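Long-range contacts in 33-36 kDa outer membrane protein (Acinetobacter baumannii, PDB 6GIE), which probably forms a beta-barrel channel through the outer membrane that lets small solutes pass, perhaps carbapenem antibiotics among them: residues P232-G237 against T258-T263; V266-D271 against L290-R295; T192-Y197 against E211-F216; A138-A143 against L150-Y155. All coordinates share one frame; numbering follows the deposited sequence.

Interaction 1: P232-G237 against T258-T263. With C8E ((hydroxyethyloxy)tri(ethyloxy)octane), chain C; C8E ((hydroxyethyloxy)tri(ethyloxy)octane), chain B.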
loop_
_atom_site.group_PDB
_atom_site.type_symbol
_atom_site.label_atom_id
_atom_site.label_comp_id
_atom_site.label_asym_id
_atom_site.label_seq_id
_atom_site.Cartn_x
_atom_site.Cartn_y
_atom_site.Cartn_z
ATOM N N PRO A 232 -8.332 15.513 -6.403
ATOM C CA PRO A 232 -6.945 15.182 -6.058
ATOM C C PRO A 232 -6.729 14.896 -4.538
ATOM O O PRO A 232 -5.737 14.206 -4.116
ATOM C CB PRO A 232 -6.152 16.457 -6.505
ATOM C CG PRO A 232 -7.032 17.087 -7.531
ATOM C CD PRO A 232 -8.421 16.866 -6.981
ATOM N N LYS A 233 -7.658 15.399 -3.724
ATOM C CA LYS A 233 -7.546 15.227 -2.265
ATOM C C LYS A 233 -8.439 14.162 -1.739
ATOM O O LYS A 233 -8.231 13.705 -0.612
ATOM C CB LYS A 233 -7.881 16.522 -1.552
ATOM C CG LYS A 233 -7.249 17.709 -2.240
ATOM C CD LYS A 233 -6.982 18.849 -1.288
ATOM C CE LYS A 233 -8.308 19.401 -0.768
ATOM N NZ LYS A 233 -8.094 19.944 0.609
ATOM N N LEU A 234 -9.455 13.782 -2.504
ATOM C CA LEU A 234 -10.428 12.907 -1.949
ATOM C C LEU A 234 -10.521 11.608 -2.682
ATOM O O LEU A 234 -10.722 11.546 -3.906
ATOM C CB LEU A 234 -11.784 13.640 -1.856
ATOM C CG LEU A 234 -12.947 12.800 -1.325
ATOM C CD1 LEU A 234 -12.744 12.366 0.106
ATOM C CD2 LEU A 234 -14.316 13.482 -1.447
ATOM N N SER A 235 -10.412 10.511 -1.966
ATOM C CA SER A 235 -10.541 9.239 -2.712
ATOM C C SER A 235 -11.449 8.309 -1.998
ATOM O O SER A 235 -11.487 8.299 -0.787
ATOM C CB SER A 235 -9.205 8.545 -2.929
ATOM O OG SER A 235 -8.637 8.105 -1.710
ATOM N N VAL A 236 -12.123 7.481 -2.776
ATOM C CA VAL A 236 -12.935 6.472 -2.222
ATOM C C VAL A 236 -12.616 5.246 -2.953
ATOM O O VAL A 236 -12.447 5.302 -4.166
ATOM C CB VAL A 236 -14.460 6.771 -2.339
ATOM C CG1 VAL A 236 -14.910 6.953 -3.769
ATOM C CG2 VAL A 236 -15.241 5.609 -1.740
ATOM N N GLY A 237 -12.593 4.112 -2.259
ATOM C CA GLY A 237 -12.085 2.886 -2.911
ATOM C C GLY A 237 -12.596 1.594 -2.339
ATOM O O GLY A 237 -13.316 1.591 -1.335
ATOM N N THR A 258 -11.582 5.107 2.441
ATOM C CA THR A 258 -11.793 6.478 2.151
ATOM C C THR A 258 -10.558 7.206 2.605
ATOM O O THR A 258 -9.960 6.811 3.639
ATOM C CB THR A 258 -13.033 6.898 2.968
ATOM O OG1 THR A 258 -13.925 7.704 2.207
ATOM C CG2 THR A 258 -12.716 7.480 4.189
ATOM N N GLN A 259 -10.175 8.259 1.869
ATOM C CA GLN A 259 -9.146 9.091 2.345
ATOM C C GLN A 259 -9.269 10.527 1.884
ATOM O O GLN A 259 -9.651 10.781 0.722
ATOM C CB GLN A 259 -7.757 8.491 1.993
ATOM C CG GLN A 259 -6.576 9.353 2.457
ATOM C CD GLN A 259 -5.209 8.749 2.182
ATOM O OE1 GLN A 259 -4.322 8.795 3.043
ATOM N NE2 GLN A 259 -5.012 8.216 0.973
ATOM N N TYR A 260 -8.986 11.472 2.798
ATOM C CA TYR A 260 -9.113 12.886 2.438
ATOM C C TYR A 260 -7.959 13.702 2.946
ATOM O O TYR A 260 -7.668 13.674 4.133
ATOM C CB TYR A 260 -10.425 13.524 2.968
ATOM C CG TYR A 260 -10.546 15.038 2.640
ATOM C CD1 TYR A 260 -10.629 15.483 1.326
ATOM C CD2 TYR A 260 -10.546 15.990 3.627
ATOM C CE1 TYR A 260 -10.699 16.840 1.006
ATOM C CE2 TYR A 260 -10.642 17.354 3.341
ATOM C CZ TYR A 260 -10.717 17.782 2.025
ATOM O OH TYR A 260 -10.813 19.128 1.710
ATOM N N PHE A 261 -7.338 14.472 2.056
ATOM C CA PHE A 261 -6.269 15.386 2.451
ATOM C C PHE A 261 -6.883 16.704 2.823
ATOM O O PHE A 261 -7.343 17.422 1.980
ATOM C CB PHE A 261 -5.285 15.606 1.306
ATOM C CG PHE A 261 -4.253 14.563 1.199
ATOM C CD1 PHE A 261 -4.570 13.313 0.643
ATOM C CD2 PHE A 261 -2.945 14.817 1.606
ATOM C CE1 PHE A 261 -3.595 12.339 0.516
ATOM C CE2 PHE A 261 -1.968 13.845 1.477
ATOM C CZ PHE A 261 -2.297 12.607 0.918
ATOM N N ILE A 262 -6.883 17.023 4.105
ATOM C CA ILE A 262 -7.418 18.304 4.613
ATOM C C ILE A 262 -6.510 19.421 4.105
ATOM O O ILE A 262 -6.966 20.471 3.735
ATOM C CB ILE A 262 -7.445 18.292 6.165
ATOM C CG1 ILE A 262 -8.350 17.174 6.677
ATOM C CG2 ILE A 262 -7.834 19.651 6.725
ATOM C CD1 ILE A 262 -8.258 16.963 8.156
ATOM N N THR A 263 -5.205 19.173 4.129
ATOM C CA THR A 263 -4.218 20.001 3.443
ATOM C C THR A 263 -3.302 18.993 2.818
ATOM O O THR A 263 -3.353 17.813 3.176
ATOM C CB THR A 263 -3.333 20.836 4.382
ATOM O OG1 THR A 263 -2.527 19.966 5.196
ATOM C CG2 THR A 263 -4.201 21.738 5.243
HETATM C C6 C8E C . -14.340 11.553 3.320
HETATM C C7 C8E C . -13.856 10.432 4.191
HETATM C C8 C8E C . -12.479 10.702 4.757
HETATM O O9 C8E C . -12.520 10.662 6.201
HETATM C C10 C8E C . -12.666 9.385 6.810
HETATM C C11 C8E C . -12.805 9.480 8.324
HETATM O O12 C8E C . -14.131 9.312 8.862
HETATM C C13 C8E C . -15.073 8.604 8.106
HETATM C C14 C8E C . -16.083 7.850 8.942
HETATM O O15 C8E C . -16.321 6.731 8.091
HETATM C C16 C8E C . -17.094 5.671 8.564
HETATM C C17 C8E C . -16.544 4.416 7.910
HETATM O O18 C8E C . -16.033 4.666 6.606
HETATM C C19 C8E C . -15.360 3.499 6.112
HETATM C C20 C8E C . -14.813 3.758 4.710
HETATM O O21 C8E C . -15.707 3.241 3.714
HETATM C C1 C8E B . -14.803 17.505 -0.724
HETATM C C2 C8E B . -14.418 17.170 0.707
HETATM C C3 C8E B . -15.318 16.067 1.271
HETATM C C4 C8E B . -14.638 15.333 2.423
HETATM C C5 C8E B . -15.492 14.265 3.112
HETATM C C6 C8E B . -16.206 13.286 2.166
HETATM C C7 C8E B . -17.255 12.470 2.935
HETATM C C8 C8E B . -17.546 11.077 2.374
HETATM O O9 C8E B . -17.742 10.148 3.456
HETATM C C10 C8E B . -18.481 8.966 3.152
HETATM C C11 C8E B . -18.045 7.816 4.069
HETATM O O HOH W 1 -6.296 6.918 -1.330
#
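The ammonium group of Lys233 reaches across to the other strand and grips two oxygens at once: NZ bonds to Tyr260 OH at 3.0 Å and to the backbone O of Phe261, also at 3.0 Å, approaching this carbonyl in its plane. A bend about the CG-CD bond of the lysine (chi3 -66°) brings CE close to Phe261 O, while the lysine and tyrosine side chains run side by side and point the same way. Beneath them the backbones pair: Phe261 N binds Lys233 O, and Ser235 and Gln259 exchange a reciprocal pair of N-H...O bonds. These are neighbouring strands of an antiparallel hairpin in the wall of a porin beta-barrel, and the two faces differ sharply. On the face carrying Leu234, Thr258 and Tyr260, two detergent molecules lie where lipid would be expected. One, chain B, places C4 over the centre of the Tyr260 ring, while Leu234 CB meets the ring edge, 3.9 Å from Tyr260 CD1. The other, chain C, comes to 3.7 Å from Leu234 CD1 with its atom C6. On the Ser235 and Gln259 face, a water links Ser235 OG, at 2.7 Å, to Gln259 NE2, whose proton it accepts at 2.9 Å. The OE1 branch of Gln259 is taken by Lys293, and Phe261 packs on Leu63 and Ala64.

Interaction 2: V266-D271 against L290-R295. With C8E ((hydroxyethyloxy)tri(ethyloxy)octane), chain C.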
loop_
_atom_site.group_PDB
_atom_site.type_symbol
_atom_site.label_atom_id
_atom_site.label_comp_id
_atom_site.label_asym_id
_atom_site.label_seq_id
_atom_site.Cartn_x
_atom_site.Cartn_y
_atom_site.Cartn_z
ATOM N N VAL A 266 -1.705 16.997 5.607
ATOM C CA VAL A 266 -2.445 16.186 6.515
ATOM C C VAL A 266 -3.592 15.467 5.846
ATOM O O VAL A 266 -4.475 16.098 5.275
ATOM C CB VAL A 266 -2.980 17.053 7.658
ATOM C CG1 VAL A 266 -3.624 16.159 8.700
ATOM C CG2 VAL A 266 -1.835 17.827 8.298
ATOM N N ALA A 267 -3.611 14.154 5.988
ATOM C CA ALA A 267 -4.708 13.335 5.478
ATOM C C ALA A 267 -5.303 12.449 6.588
ATOM O O ALA A 267 -4.617 12.046 7.499
ATOM C CB ALA A 267 -4.239 12.492 4.268
ATOM N N VAL A 268 -6.599 12.202 6.544
ATOM C CA VAL A 268 -7.195 11.205 7.411
ATOM C C VAL A 268 -8.027 10.288 6.574
ATOM O O VAL A 268 -8.400 10.619 5.417
ATOM C CB VAL A 268 -8.074 11.865 8.437
ATOM C CG1 VAL A 268 -7.201 12.732 9.361
ATOM C CG2 VAL A 268 -9.146 12.722 7.762
ATOM N N GLY A 269 -8.336 9.132 7.167
ATOM C CA GLY A 269 -8.989 8.093 6.460
ATOM C C GLY A 269 -9.639 7.040 7.285
ATOM O O GLY A 269 -9.438 6.934 8.491
ATOM N N ALA A 270 -10.403 6.210 6.565
ATOM C CA ALA A 270 -11.231 5.225 7.180
ATOM C C ALA A 270 -11.271 3.962 6.378
ATOM O O ALA A 270 -11.245 4.009 5.140
ATOM C CB ALA A 270 -12.669 5.813 7.382
ATOM N N ASP A 271 -11.420 2.831 7.063
ATOM C CA ASP A 271 -11.437 1.525 6.357
ATOM C C ASP A 271 -12.474 0.626 6.999
ATOM O O ASP A 271 -12.599 0.562 8.248
ATOM C CB ASP A 271 -10.061 0.810 6.444
ATOM C CG ASP A 271 -8.898 1.697 6.049
ATOM O OD1 ASP A 271 -8.804 2.068 4.842
ATOM O OD2 ASP A 271 -8.089 2.061 6.959
ATOM N N LEU A 290 -9.463 3.642 11.303
ATOM C CA LEU A 290 -9.173 5.000 11.022
ATOM C C LEU A 290 -7.666 5.170 10.889
ATOM O O LEU A 290 -6.892 4.552 11.612
ATOM C CB LEU A 290 -9.616 5.870 12.191
ATOM C CG LEU A 290 -11.131 5.967 12.444
ATOM C CD1 LEU A 290 -11.393 7.034 13.499
ATOM C CD2 LEU A 290 -11.932 6.298 11.221
ATOM N N ASN A 291 -7.283 6.085 10.025
ATOM C CA ASN A 291 -5.925 6.363 9.811
ATOM C C ASN A 291 -5.652 7.860 9.537
ATOM O O ASN A 291 -6.559 8.669 9.267
ATOM C CB ASN A 291 -5.387 5.441 8.705
ATOM C CG ASN A 291 -6.069 5.666 7.408
ATOM O OD1 ASN A 291 -5.875 6.710 6.779
ATOM N ND2 ASN A 291 -6.935 4.723 7.011
ATOM N N ALA A 292 -4.373 8.217 9.637
ATOM C CA ALA A 292 -3.973 9.584 9.460
ATOM C C ALA A 292 -2.563 9.661 8.965
ATOM O O ALA A 292 -1.742 8.773 9.293
ATOM C CB ALA A 292 -4.053 10.313 10.800
ATOM N N LYS A 293 -2.248 10.742 8.251
ATOM C CA LYS A 293 -0.900 10.885 7.763
ATOM C C LYS A 293 -0.435 12.336 7.624
ATOM O O LYS A 293 -1.235 13.240 7.314
ATOM C CB LYS A 293 -0.757 10.095 6.453
ATOM C CG LYS A 293 -0.920 10.892 5.198
ATOM C CD LYS A 293 -0.852 10.045 3.906
ATOM C CE LYS A 293 -1.212 8.558 4.083
ATOM N NZ LYS A 293 -1.604 7.966 2.768
ATOM N N PHE A 294 0.868 12.535 7.877
ATOM C CA PHE A 294 1.462 13.837 7.904
ATOM C C PHE A 294 2.664 13.797 6.983
ATOM O O PHE A 294 3.525 12.889 7.065
ATOM C CB PHE A 294 1.921 14.249 9.350
ATOM C CG PHE A 294 0.851 14.085 10.371
ATOM C CD1 PHE A 294 0.500 12.791 10.841
ATOM C CD2 PHE A 294 0.108 15.202 10.817
ATOM C CE1 PHE A 294 -0.544 12.634 11.750
ATOM C CE2 PHE A 294 -0.940 15.031 11.714
ATOM C CZ PHE A 294 -1.273 13.748 12.168
ATOM N N ARG A 295 2.766 14.858 6.212
ATOM C CA ARG A 295 3.827 14.993 5.327
ATOM C C ARG A 295 4.619 16.222 5.635
ATOM O O ARG A 295 4.060 17.274 5.950
ATOM C CB ARG A 295 3.317 14.997 3.867
ATOM C CG ARG A 295 2.698 13.696 3.410
ATOM C CD ARG A 295 2.193 13.823 1.961
ATOM N NE ARG A 295 1.733 12.529 1.457
ATOM C CZ ARG A 295 1.172 12.322 0.269
ATOM N NH1 ARG A 295 0.968 13.300 -0.611
ATOM N NH2 ARG A 295 0.834 11.080 -0.056
HETATM C C6 C8E C . -14.340 11.553 3.320
HETATM C C7 C8E C . -13.856 10.432 4.191
HETATM C C8 C8E C . -12.479 10.702 4.757
HETATM O O9 C8E C . -12.520 10.662 6.201
HETATM C C10 C8E C . -12.666 9.385 6.810
HETATM C C11 C8E C . -12.805 9.480 8.324
HETATM O O12 C8E C . -14.131 9.312 8.862
HETATM C C13 C8E C . -15.073 8.604 8.106
HETATM C C14 C8E C . -16.083 7.850 8.942
HETATM O O15 C8E C . -16.321 6.731 8.091
HETATM C C16 C8E C . -17.094 5.671 8.564
HETATM C C17 C8E C . -16.544 4.416 7.910
HETATM O O18 C8E C . -16.033 4.666 6.606
HETATM C C19 C8E C . -15.360 3.499 6.112
HETATM C C20 C8E C . -14.813 3.758 4.710
HETATM O O21 C8E C . -15.707 3.241 3.714
HETATM O O HOH W 2 -8.493 4.620 3.922
#
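Asn291 lays its side-chain amide across the backbone of Gly269, its partner on the opposite strand, with OD1 3.4 Å from Gly269 CA and ND2 3.6 Å from Gly269 C. Its CG sits between the backbone N and the carbonyl carbon (chi1 62°), and Gly269 has no side chain to meet it there. ND2 goes on to Asp271 OD2 at 2.9 Å, a weak, bent bond; the two side chains cross at about a right angle. A water hydrogen-bonds to Asp271 OD1 at 2.7 Å and more weakly to Asn291 ND2. Underneath, Gly269 and Asn291 trade backbone N-H...O bonds, each donor standing well above the plane of the carbonyl it meets. Ala267 and Lys293 exchange a second pair of bonds. Lys293 CG lies 3.8 Å from Ala267 CB, while its amine is held by Gln259. Across the sheet the side chains are apolar: Val266 CG2 lies 4.1 Å from Phe294 CD2, and Leu290 CD2 3.9 Å from Ala270 CB, which also touches the chain C detergent. Further out, Arg295 is fixed by Glu26 and Leu63 O. Residues alternating along each strand between a polar-lined face and an apolar one, on paired antiparallel strands, are typical of a transmembrane beta-barrel wall.

Interaction 3: T192-Y197 against E211-F216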
loop_
_atom_site.group_PDB
_atom_site.type_symbol
_atom_site.label_atom_id
_atom_site.label_comp_id
_atom_site.label_asym_id
_atom_site.label_seq_id
_atom_site.Cartn_x
_atom_site.Cartn_y
_atom_site.Cartn_z
ATOM N N THR A 192 5.686 -13.996 -6.021
ATOM C CA THR A 192 4.625 -13.008 -6.055
ATOM C C THR A 192 4.641 -12.260 -7.336
ATOM O O THR A 192 5.675 -12.172 -8.031
ATOM C CB THR A 192 4.792 -11.982 -4.946
ATOM O OG1 THR A 192 6.021 -11.268 -5.145
ATOM C CG2 THR A 192 4.797 -12.688 -3.587
ATOM N N ALA A 193 3.497 -11.671 -7.638
ATOM C CA ALA A 193 3.391 -10.824 -8.814
ATOM C C ALA A 193 2.510 -9.727 -8.445
ATOM O O ALA A 193 1.493 -9.948 -7.736
ATOM C CB ALA A 193 2.775 -11.558 -10.011
ATOM N N ARG A 194 2.820 -8.544 -8.974
ATOM C CA ARG A 194 1.872 -7.483 -8.816
ATOM C C ARG A 194 1.959 -6.364 -9.838
ATOM O O ARG A 194 3.017 -6.083 -10.466
ATOM C CB ARG A 194 2.000 -6.944 -7.375
ATOM C CG ARG A 194 3.177 -6.076 -7.054
ATOM C CD ARG A 194 3.053 -5.449 -5.627
ATOM N NE ARG A 194 4.290 -4.683 -5.411
ATOM C CZ ARG A 194 4.414 -3.404 -5.680
ATOM N NH1 ARG A 194 3.373 -2.673 -6.021
ATOM N NH2 ARG A 194 5.577 -2.816 -5.537
ATOM N N THR A 195 0.864 -5.626 -9.896
ATOM C CA THR A 195 0.797 -4.503 -10.795
ATOM C C THR A 195 0.227 -3.316 -10.108
ATOM O O THR A 195 -0.523 -3.486 -9.179
ATOM C CB THR A 195 -0.088 -4.799 -12.025
ATOM O OG1 THR A 195 -1.426 -5.017 -11.628
ATOM C CG2 THR A 195 0.386 -5.992 -12.745
ATOM N N LYS A 196 0.625 -2.133 -10.563
ATOM C CA LYS A 196 0.085 -0.913 -10.088
ATOM C C LYS A 196 -0.104 0.128 -11.178
ATOM O O LYS A 196 0.801 0.397 -11.975
ATOM C CB LYS A 196 1.020 -0.293 -9.016
ATOM C CG LYS A 196 0.387 0.875 -8.200
ATOM C CD LYS A 196 1.344 1.240 -7.024
ATOM C CE LYS A 196 1.120 2.578 -6.369
ATOM N NZ LYS A 196 -0.175 2.572 -5.685
ATOM N N TYR A 197 -1.263 0.796 -11.157
ATOM C CA TYR A 197 -1.486 1.887 -12.133
ATOM C C TYR A 197 -2.059 3.080 -11.466
ATOM O O TYR A 197 -2.925 2.942 -10.603
ATOM C CB TYR A 197 -2.441 1.439 -13.298
ATOM C CG TYR A 197 -2.736 2.557 -14.304
ATOM C CD1 TYR A 197 -1.780 2.959 -15.228
ATOM C CD2 TYR A 197 -3.960 3.179 -14.343
ATOM C CE1 TYR A 197 -2.065 3.954 -16.135
ATOM C CE2 TYR A 197 -4.241 4.166 -15.271
ATOM C CZ TYR A 197 -3.295 4.540 -16.142
ATOM O OH TYR A 197 -3.548 5.550 -17.007
ATOM N N GLU A 211 -4.530 -1.572 -8.178
ATOM C CA GLU A 211 -3.450 -2.479 -7.725
ATOM C C GLU A 211 -3.993 -3.915 -7.642
ATOM O O GLU A 211 -5.110 -4.171 -7.117
ATOM C CB GLU A 211 -2.927 -2.110 -6.295
ATOM C CG GLU A 211 -1.930 -1.004 -6.238
ATOM C CD GLU A 211 -0.975 -1.045 -5.018
ATOM O OE1 GLU A 211 -0.206 -2.026 -4.814
ATOM O OE2 GLU A 211 -0.948 -0.040 -4.291
ATOM N N ALA A 212 -3.194 -4.844 -8.108
ATOM C CA ALA A 212 -3.539 -6.259 -8.115
ATOM C C ALA A 212 -2.320 -7.049 -7.678
ATOM O O ALA A 212 -1.161 -6.597 -7.866
ATOM C CB ALA A 212 -3.955 -6.681 -9.515
ATOM N N PHE A 213 -2.582 -8.200 -7.071
ATOM C CA PHE A 213 -1.581 -8.945 -6.290
ATOM C C PHE A 213 -1.931 -10.375 -6.421
ATOM O O PHE A 213 -3.120 -10.766 -6.245
ATOM C CB PHE A 213 -1.660 -8.571 -4.792
ATOM C CG PHE A 213 -0.418 -8.918 -3.988
ATOM C CD1 PHE A 213 0.788 -8.238 -4.188
ATOM C CD2 PHE A 213 -0.457 -9.889 -2.986
ATOM C CE1 PHE A 213 1.929 -8.542 -3.440
ATOM C CE2 PHE A 213 0.680 -10.180 -2.227
ATOM C CZ PHE A 213 1.872 -9.511 -2.454
ATOM N N GLY A 214 -0.914 -11.160 -6.775
ATOM C CA GLY A 214 -0.997 -12.612 -6.709
ATOM C C GLY A 214 0.165 -13.188 -5.916
ATOM O O GLY A 214 1.297 -12.731 -6.028
ATOM N N VAL A 215 -0.158 -14.191 -5.100
ATOM C CA VAL A 215 0.791 -14.922 -4.294
ATOM C C VAL A 215 0.609 -16.370 -4.641
ATOM O O VAL A 215 -0.495 -16.917 -4.458
ATOM C CB VAL A 215 0.507 -14.766 -2.793
ATOM C CG1 VAL A 215 1.466 -15.647 -1.978
ATOM C CG2 VAL A 215 0.637 -13.316 -2.388
ATOM N N PHE A 216 1.690 -16.985 -5.131
ATOM C CA PHE A 216 1.647 -18.324 -5.747
ATOM C C PHE A 216 2.517 -19.290 -4.943
ATOM O O PHE A 216 3.729 -19.119 -4.879
ATOM C CB PHE A 216 2.154 -18.267 -7.211
ATOM C CG PHE A 216 1.354 -17.346 -8.080
ATOM C CD1 PHE A 216 0.237 -17.802 -8.776
ATOM C CD2 PHE A 216 1.704 -16.014 -8.197
ATOM C CE1 PHE A 216 -0.518 -16.926 -9.547
ATOM C CE2 PHE A 216 0.956 -15.144 -8.974
ATOM C CZ PHE A 216 -0.149 -15.611 -9.667
#
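Arg194 and Phe213 form the close-packed middle of this strand pair: Arg194 CB sits 3.6 Å from Phe213 CD1, and CD comes in at the ring edge, in its plane. With CG between the backbone N and the carbonyl carbon (chi1 75°), the arginine chain, extended as far as NE, is carried obliquely across the phenylalanine. The guanidinium and ring planes are 33° apart. Four backbone bonds hold the strands together, two between Ala193 and Gly214 and two between Thr195 and Ala212; of these Gly214 N to Ala193 O, 2.9 Å, is almost perfectly straight. The opposite face is looser. Ala193 CB only meets the edge of the Phe216 ring, 4.2 Å from CE2, and Thr195 OG1 rests 3.7 Å from Ala212 CB, on a surface that would probably face lipid. Back on the Arg194 face, Glu211 spreads its carboxylate between two cations. Lys196 NZ reaches OE2 at 3.1 Å from above the carboxylate plane, while the salt bridge from Arg194 NH1 to Glu211 OE1 is long, 3.8 Å. Each base has another acid: Arg194 pairs through NE with Glu140, and Lys196 with Glu65, besides a cation-pi contact with Phe68. Such a network on the inner face of the barrel would probably favour the ionised form of Glu211 and help set the electrostatic character of the lumen.

Interaction 4: A138-A143 against L150-Y155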
loop_
_atom_site.group_PDB
_atom_site.type_symbol
_atom_site.label_atom_id
_atom_site.label_comp_id
_atom_site.label_asym_id
_atom_site.label_seq_id
_atom_site.Cartn_x
_atom_site.Cartn_y
_atom_site.Cartn_z
ATOM N N ALA A 138 10.772 -10.189 1.788
ATOM C CA ALA A 138 10.320 -10.146 0.419
ATOM C C ALA A 138 11.266 -9.290 -0.388
ATOM O O ALA A 138 11.815 -8.277 0.120
ATOM C CB ALA A 138 8.890 -9.570 0.296
ATOM N N LEU A 139 11.451 -9.734 -1.639
ATOM C CA LEU A 139 12.117 -8.980 -2.693
ATOM C C LEU A 139 11.250 -8.994 -3.958
ATOM O O LEU A 139 10.566 -10.005 -4.214
ATOM C CB LEU A 139 13.420 -9.676 -3.073
ATOM C CG LEU A 139 14.415 -9.868 -1.964
ATOM C CD1 LEU A 139 15.541 -10.740 -2.471
ATOM C CD2 LEU A 139 14.923 -8.506 -1.506
ATOM N N GLU A 140 11.322 -7.913 -4.746
ATOM C CA GLU A 140 10.639 -7.816 -6.005
ATOM C C GLU A 140 11.533 -7.070 -6.930
ATOM O O GLU A 140 12.296 -6.181 -6.526
ATOM C CB GLU A 140 9.327 -7.010 -5.993
ATOM C CG GLU A 140 8.347 -7.249 -4.881
ATOM C CD GLU A 140 7.300 -6.113 -4.800
ATOM O OE1 GLU A 140 7.656 -4.995 -4.316
ATOM O OE2 GLU A 140 6.128 -6.313 -5.228
ATOM N N ALA A 141 11.356 -7.394 -8.210
ATOM C CA ALA A 141 11.954 -6.647 -9.277
ATOM C C ALA A 141 10.867 -6.472 -10.311
ATOM O O ALA A 141 10.123 -7.396 -10.556
ATOM C CB ALA A 141 13.131 -7.451 -9.890
ATOM N N GLY A 142 10.864 -5.340 -10.988
ATOM C CA GLY A 142 10.042 -5.207 -12.113
ATOM C C GLY A 142 10.271 -4.025 -12.977
ATOM O O GLY A 142 11.325 -3.463 -12.951
ATOM N N ALA A 143 9.261 -3.657 -13.772
ATOM C CA ALA A 143 9.462 -2.562 -14.703
ATOM C C ALA A 143 8.191 -1.731 -14.875
ATOM O O ALA A 143 7.095 -2.221 -14.640
ATOM C CB ALA A 143 9.938 -3.147 -16.061
ATOM N N LEU A 150 3.299 -0.070 -13.293
ATOM C CA LEU A 150 4.310 -0.910 -12.766
ATOM C C LEU A 150 3.869 -2.371 -12.762
ATOM O O LEU A 150 2.798 -2.734 -12.219
ATOM C CB LEU A 150 4.657 -0.457 -11.320
ATOM C CG LEU A 150 5.602 -1.306 -10.454
ATOM C CD1 LEU A 150 6.999 -1.454 -11.042
ATOM C CD2 LEU A 150 5.735 -0.641 -9.054
ATOM N N VAL A 151 4.730 -3.216 -13.308
ATOM C CA VAL A 151 4.630 -4.637 -13.081
ATOM C C VAL A 151 5.886 -5.164 -12.340
ATOM O O VAL A 151 7.000 -4.897 -12.762
ATOM C CB VAL A 151 4.539 -5.359 -14.418
ATOM C CG1 VAL A 151 4.313 -6.839 -14.188
ATOM C CG2 VAL A 151 3.454 -4.735 -15.213
ATOM N N ALA A 152 5.667 -5.998 -11.329
ATOM C CA ALA A 152 6.732 -6.515 -10.466
ATOM C C ALA A 152 6.487 -7.966 -10.053
ATOM O O ALA A 152 5.372 -8.347 -9.743
ATOM C CB ALA A 152 6.865 -5.672 -9.256
ATOM N N VAL A 153 7.540 -8.772 -10.135
ATOM C CA VAL A 153 7.474 -10.148 -9.713
ATOM C C VAL A 153 8.508 -10.312 -8.608
ATOM O O VAL A 153 9.515 -9.631 -8.613
ATOM C CB VAL A 153 7.841 -11.129 -10.857
ATOM C CG1 VAL A 153 6.791 -11.078 -11.966
ATOM C CG2 VAL A 153 9.215 -10.803 -11.403
ATOM N N GLY A 154 8.285 -11.234 -7.699
ATOM C CA GLY A 154 9.263 -11.419 -6.657
ATOM C C GLY A 154 9.063 -12.691 -5.910
ATOM O O GLY A 154 8.448 -13.616 -6.418
ATOM N N TYR A 155 9.544 -12.708 -4.675
ATOM C CA TYR A 155 9.259 -13.838 -3.808
ATOM C C TYR A 155 9.411 -13.466 -2.353
ATOM O O TYR A 155 9.930 -12.406 -2.019
ATOM C CB TYR A 155 10.097 -15.041 -4.189
ATOM C CG TYR A 155 11.408 -15.030 -3.517
ATOM C CD1 TYR A 155 12.328 -14.055 -3.821
ATOM C CD2 TYR A 155 11.713 -15.969 -2.534
ATOM C CE1 TYR A 155 13.536 -13.996 -3.150
ATOM C CE2 TYR A 155 12.903 -15.915 -1.847
ATOM C CZ TYR A 155 13.826 -14.930 -2.163
ATOM O OH TYR A 155 15.047 -14.867 -1.504
#
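Tyr155 turns its ring toward Leu139 with CG between the backbone N and the carbonyl carbon (chi1 87°), and Leu139 answers with CG anti to its own carbonyl carbon (chi1 -58°). The two side chains lie side by side on the outer surface, Leu139 CD1 3.9 Å from Tyr155 CE1. The tyrosine hydroxyl is bonded to Tyr137 OH. On the same surface Val153 CG2 lies 3.6 Å from Ala141 O. Three reciprocal pairs of backbone hydrogen bonds, at Leu139 with Tyr155, Ala141 with Val153 and Ala143 with Val151, join the strands into an antiparallel hairpin of the porin barrel, here markedly twisted, with their directions 150° apart. Between those pairs the backbones pinch together at two glycines. Gly154 CA comes to 3.9 Å from Glu140 CA, and Gly142 CA is equally close to Ala152 CA; at each place the glycine CA also carries a C-H...O contact, 3.1 Å from Gly154 CA to Leu139 O and from Gly142 CA to Val151 O. On the other face Glu140 extends inward, its OE2 4.1 Å from Ala152 CB. Its carboxylate is satisfied from neighbouring strands, OE1 by Ser115 and OE2 by Arg194.

How the interactions relate
From the N terminus the first contact reached is interaction 4, which closes the hairpin of strands 135-146 and 149-157. Interaction 3 follows, closing 190-200 with 207-216; then come interactions 1 and 2, closing 234-242 with 252-261 and 266-276 with 285-295. All four are in series, so none nests in or crosses another. Interactions 3 and 4 touch where strand 149-157 pairs with 190-200, and the salt bridge between Arg194 and Glu140 joins them. Interactions 1 and 2 meet likewise, through strands 252-261 and 266-276 and the Gln259–Lys293 bond. The two couples lie on opposite sides of the chain's centre, and strand 285-295 pairs with 22-35 to close the barrel.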